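Local coordinates for protein ricin B lectin (Clostridium thermocellum, PDB 3VSF) that is an exo-beta-1,3-galactanase of glycoside hydrolase family 43 that probably releases galactose from chain ends of beta-1,3-galactan and carries a ricin-type lectin domain, at residues E75-D78 against D79-F83; P110-N113 against H114-I117. All coordinates share one frame; numbering follows the deposited sequence.

Interaction 1 of 2, residues E75-D78 against D79-F83; sequences EYRD and DSNLF
The hairpin loop joining strands 69-77 and 83-91 contains a type I beta turn, Asp78 to Asn81, organised by the carboxylate of Asp78. OD2 of Asp78 accepts hydrogen bonds from the backbone N-H of Ser80 (N to OD2, 2.8 Å), which makes an Asx turn, and from that of Leu82 (N to OD2, 3.0 Å), nearly straight at 170°. The two N-H groups come in from opposite faces of the carboxylate plane, both well out of it. With CG set between its own backbone N and carbonyl carbon (chi1 55°), the acid folds back over the turn. The backbone bonds at the neck are weak: Asn81 N to Asp78 O and Asp78 N to Leu82 O. Beside them, Arg77 CA sits 3.1 Å from Leu82 O in a C-H...O contact. Arg77 and Asn81 run alongside each other, guanidinium and amide planes 18° apart, and Asn81 OD1 meets Arg77 at its aliphatic CG, 3.1 Å away. Two acids hold the guanidinium: Glu75 OE2 bridges to Arg77 NH1 (2.7 Å), Glu118 of strand 116-124 to NH2. One carboxylate oxygen thus accepts two backbone amides of the loop, supplementing its weak backbone bonds.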
loop_
_atom_site.group_PDB
_atom_site.type_symbol
_atom_site.label_atom_id
_atom_site.label_comp_id
_atom_site.label_asym_id
_atom_site.label_seq_id
_atom_site.Cartn_x
_atom_site.Cartn_y
_atom_site.Cartn_z
ATOM N N GLU A 75 13.144 7.908 -9.331
ATOM C CA GLU A 75 14.373 8.693 -9.295
ATOM C C GLU A 75 15.352 8.169 -8.248
ATOM O O GLU A 75 14.987 7.365 -7.393
ATOM C CB GLU A 75 14.057 10.171 -9.043
ATOM C CG GLU A 75 13.227 10.438 -7.795
ATOM C CD GLU A 75 14.026 10.305 -6.515
ATOM O OE1 GLU A 75 15.254 10.537 -6.547
ATOM O OE2 GLU A 75 13.425 9.961 -5.475
ATOM N N TYR A 76 16.597 8.628 -8.328
ATOM C CA TYR A 76 17.631 8.223 -7.384
ATOM C C TYR A 76 18.767 9.237 -7.345
ATOM O O TYR A 76 19.244 9.689 -8.387
ATOM C CB TYR A 76 18.173 6.837 -7.738
ATOM C CG TYR A 76 18.975 6.797 -9.020
ATOM C CD1 TYR A 76 20.340 6.540 -9.003
ATOM C CD2 TYR A 76 18.367 7.019 -10.249
ATOM C CE1 TYR A 76 21.075 6.503 -10.173
ATOM C CE2 TYR A 76 19.094 6.985 -11.424
ATOM C CZ TYR A 76 20.449 6.726 -11.381
ATOM O OH TYR A 76 21.177 6.691 -12.548
ATOM N N ARG A 77 19.196 9.591 -6.139
ATOM C CA ARG A 77 20.290 10.540 -5.956
ATOM C C ARG A 77 21.646 9.916 -6.283
ATOM O O ARG A 77 21.727 8.741 -6.638
ATOM C CB ARG A 77 20.295 11.083 -4.523
ATOM C CG ARG A 77 19.237 12.141 -4.241
ATOM C CD ARG A 77 17.829 11.559 -4.182
ATOM N NE ARG A 77 16.905 12.479 -3.523
ATOM C CZ ARG A 77 15.615 12.233 -3.315
ATOM N NH1 ARG A 77 15.080 11.088 -3.716
ATOM N NH2 ARG A 77 14.859 13.135 -2.703
ATOM N N ASP A 78 22.704 10.714 -6.158
ATOM C CA ASP A 78 24.068 10.250 -6.405
ATOM C C ASP A 78 24.939 10.378 -5.158
ATOM O O ASP A 78 24.466 10.186 -4.038
ATOM C CB ASP A 78 24.702 11.024 -7.566
ATOM C CG ASP A 78 24.660 12.528 -7.360
ATOM O OD1 ASP A 78 24.839 13.272 -8.348
ATOM O OD2 ASP A 78 24.443 12.969 -6.212
ATOM N N ASP A 79 26.214 10.704 -5.357
ATOM C CA ASP A 79 27.140 10.880 -4.241
ATOM C C ASP A 79 26.857 12.164 -3.469
ATOM O O ASP A 79 27.098 12.241 -2.264
ATOM C CB ASP A 79 28.592 10.869 -4.730
ATOM C CG ASP A 79 29.059 9.487 -5.140
ATOM O OD1 ASP A 79 28.476 8.491 -4.660
ATOM O OD2 ASP A 79 30.011 9.395 -5.945
ATOM N N SER A 80 26.349 13.174 -4.168
ATOM C CA SER A 80 26.039 14.452 -3.537
ATOM C C SER A 80 24.558 14.556 -3.185
ATOM O O SER A 80 24.041 15.650 -2.960
ATOM C CB SER A 80 26.456 15.614 -4.443
ATOM O OG SER A 80 27.851 15.590 -4.694
ATOM N N ASN A 81 23.883 13.411 -3.137
ATOM C CA ASN A 81 22.459 13.362 -2.817
ATOM C C ASN A 81 21.642 14.288 -3.715
ATOM O O ASN A 81 20.665 14.894 -3.275
ATOM C CB ASN A 81 22.227 13.705 -1.342
ATOM C CG ASN A 81 20.833 13.333 -0.868
ATOM O OD1 ASN A 81 20.234 12.372 -1.351
ATOM N ND2 ASN A 81 20.310 14.094 0.087
ATOM N N LEU A 82 22.051 14.392 -4.975
ATOM C CA LEU A 82 21.353 15.234 -5.941
ATOM C C LEU A 82 20.736 14.397 -7.056
ATOM O O LEU A 82 21.084 13.229 -7.234
ATOM C CB LEU A 82 22.307 16.268 -6.540
ATOM C CG LEU A 82 22.951 17.246 -5.558
ATOM C CD1 LEU A 82 23.943 18.145 -6.280
ATOM C CD2 LEU A 82 21.889 18.072 -4.848
ATOM N N PHE A 83 19.822 15.004 -7.804
ATOM C CA PHE A 83 19.165 14.328 -8.915
ATOM C C PHE A 83 20.181 13.777 -9.910
ATOM O O PHE A 83 20.922 14.534 -10.536
ATOM C CB PHE A 83 18.211 15.283 -9.631
ATOM C CG PHE A 83 17.556 14.689 -10.842
ATOM C CD1 PHE A 83 17.389 13.319 -10.956
ATOM C CD2 PHE A 83 17.114 15.498 -11.873
ATOM C CE1 PHE A 83 16.791 12.771 -12.069
ATOM C CE2 PHE A 83 16.514 14.953 -12.992
ATOM C CZ PHE A 83 16.353 13.588 -13.090
#

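Interaction 2 of 2, residues P110-N113 against H114-I117; sequences PELN and HCNI
Leu112 meets both Cys115 and Ile117 across this bend, and apolar packing carries most of the contact. Its CD2 branch does the touching: it lies 3.6 Å from CD1 of Ile117, the two side chains crossing at a slant, and 4.1 Å from SG of Cys115. Ile117 reaches it with the end of its longer branch, since CG1 stands opposite the carbonyl carbon (chi1 -80°) and carries CD1 toward the leucine. Trp137 and Met135, from strand 131-138, add to this buried patch, Trp137 touching Leu112 and Cys115 and Met135 touching Ile117.

The thiol bridges the apolar part and the backbone. Cys115 SG, held over the bend by a chi1 of 72°, sits 3.6 Å from CA of Leu112 and 3.4 Å from the carbonyl O of Glu111. That carbonyl has a clear donor in the indole NE1 of Trp137.

Polar contacts are few and mostly made with other parts of the chain. Within 110-113, the backbone N of Asn113 gives a weak bond of 3.4 Å to Pro110 O. The carboxylate of Glu111 leads away from the bend to the hydroxyl of Tyr162, with a weak bond to Ser165. His114 lies at the exposed side, against Leu82 and Ile141.

The segments belong to the link that leaves strand 98-105, the last strand of one four-stranded antiparallel sheet, and enters strand 116-124, the first of the next. Such a blade-to-blade connection is expected in the five-bladed beta-propeller of family 43 glycoside hydrolases.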
loop_
_atom_site.group_PDB
_atom_site.type_symbol
_atom_site.label_atom_id
_atom_site.label_comp_id
_atom_site.label_asym_id
_atom_site.label_seq_id
_atom_site.Cartn_x
_atom_site.Cartn_y
_atom_site.Cartn_z
ATOM N N PRO A 110 19.740 22.113 -18.540
ATOM C CA PRO A 110 20.716 22.891 -17.769
ATOM C C PRO A 110 20.351 22.992 -16.290
ATOM O O PRO A 110 21.234 22.913 -15.435
ATOM C CB PRO A 110 20.653 24.275 -18.424
ATOM C CG PRO A 110 19.309 24.331 -19.067
ATOM C CD PRO A 110 19.051 22.938 -19.546
ATOM N N GLU A 111 19.068 23.167 -15.993
ATOM C CA GLU A 111 18.626 23.311 -14.611
ATOM C C GLU A 111 18.470 21.959 -13.920
ATOM O O GLU A 111 18.196 21.893 -12.721
ATOM C CB GLU A 111 17.319 24.106 -14.536
ATOM C CG GLU A 111 16.166 23.497 -15.311
ATOM C CD GLU A 111 14.900 24.323 -15.206
ATOM O OE1 GLU A 111 14.916 25.349 -14.493
ATOM O OE2 GLU A 111 13.889 23.950 -15.835
ATOM N N LEU A 112 18.647 20.884 -14.679
ATOM C CA LEU A 112 18.586 19.539 -14.118
ATOM C C LEU A 112 19.967 19.074 -13.670
ATOM O O LEU A 112 20.120 17.971 -13.145
ATOM C CB LEU A 112 17.998 18.553 -15.129
ATOM C CG LEU A 112 16.546 18.791 -15.546
ATOM C CD1 LEU A 112 16.094 17.723 -16.530
ATOM C CD2 LEU A 112 15.636 18.823 -14.329
ATOM N N ASN A 113 20.969 19.920 -13.880
ATOM C CA ASN A 113 22.335 19.603 -13.480
ATOM C C ASN A 113 22.490 19.553 -11.965
ATOM O O ASN A 113 22.912 18.542 -11.405
ATOM C CB ASN A 113 23.317 20.615 -14.074
ATOM C CG ASN A 113 23.473 20.467 -15.576
ATOM O OD1 ASN A 113 22.584 20.832 -16.343
ATOM N ND2 ASN A 113 24.612 19.933 -16.003
ATOM N N HIS A 114 22.138 20.650 -11.306
ATOM C CA HIS A 114 22.284 20.754 -9.861
ATOM C C HIS A 114 20.933 21.039 -9.213
ATOM O O HIS A 114 20.600 22.191 -8.934
ATOM C CB HIS A 114 23.283 21.860 -9.518
ATOM C CG HIS A 114 23.634 21.935 -8.066
ATOM N ND1 HIS A 114 24.608 21.144 -7.493
ATOM C CD2 HIS A 114 23.146 22.710 -7.070
ATOM C CE1 HIS A 114 24.701 21.427 -6.206
ATOM N NE2 HIS A 114 23.826 22.375 -5.923
ATOM N N CYS A 115 20.156 19.985 -8.975
ATOM C CA CYS A 115 18.808 20.143 -8.435
ATOM C C CYS A 115 18.290 18.880 -7.750
ATOM O O CYS A 115 18.939 17.834 -7.767
ATOM C CB CYS A 115 17.838 20.540 -9.550
ATOM S SG CYS A 115 17.468 19.206 -10.715
ATOM N N ASN A 116 17.109 18.996 -7.152
ATOM C CA ASN A 116 16.427 17.860 -6.546
ATOM C C ASN A 116 15.164 17.509 -7.320
ATOM O O ASN A 116 14.297 18.359 -7.525
ATOM C CB ASN A 116 16.057 18.161 -5.092
ATOM C CG ASN A 116 17.264 18.482 -4.234
ATOM O OD1 ASN A 116 17.309 19.520 -3.572
ATOM N ND2 ASN A 116 18.247 17.590 -4.236
ATOM N N ILE A 117 15.060 16.260 -7.757
ATOM C CA ILE A 117 13.840 15.780 -8.393
ATOM C C ILE A 117 13.326 14.532 -7.689
ATOM O O ILE A 117 14.059 13.559 -7.515
ATOM C CB ILE A 117 14.041 15.488 -9.889
ATOM C CG1 ILE A 117 13.996 16.791 -10.687
ATOM C CG2 ILE A 117 12.969 14.538 -10.394
ATOM C CD1 ILE A 117 13.795 16.591 -12.170
#

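Overall arrangement
The two contacts lie in neighbouring four-stranded sheets of the catalytic domain, interaction 1 in a hairpin of the first and interaction 2 in the link leading to the second, with centres 10 Å apart. They touch directly. Phe83 N probably hydrogen-bonds to Cys115 O at 3.0 Å, and the ring of Phe83 packs by CE2 against Ile117 CD1, 3.3 Å away. Leu82 CD1 lies 3.3 Å from His114 ND1, nearer the surface. Glu75 CG also packs 3.2 Å from Ile117 O, and the Arg77-Glu118 bridge joins the two sheets. Both contacts lie away from the galactose-binding residues Asp422, Asp425, Asn440 and Asn444 of the lectin domain, which hold no sugar in this chain.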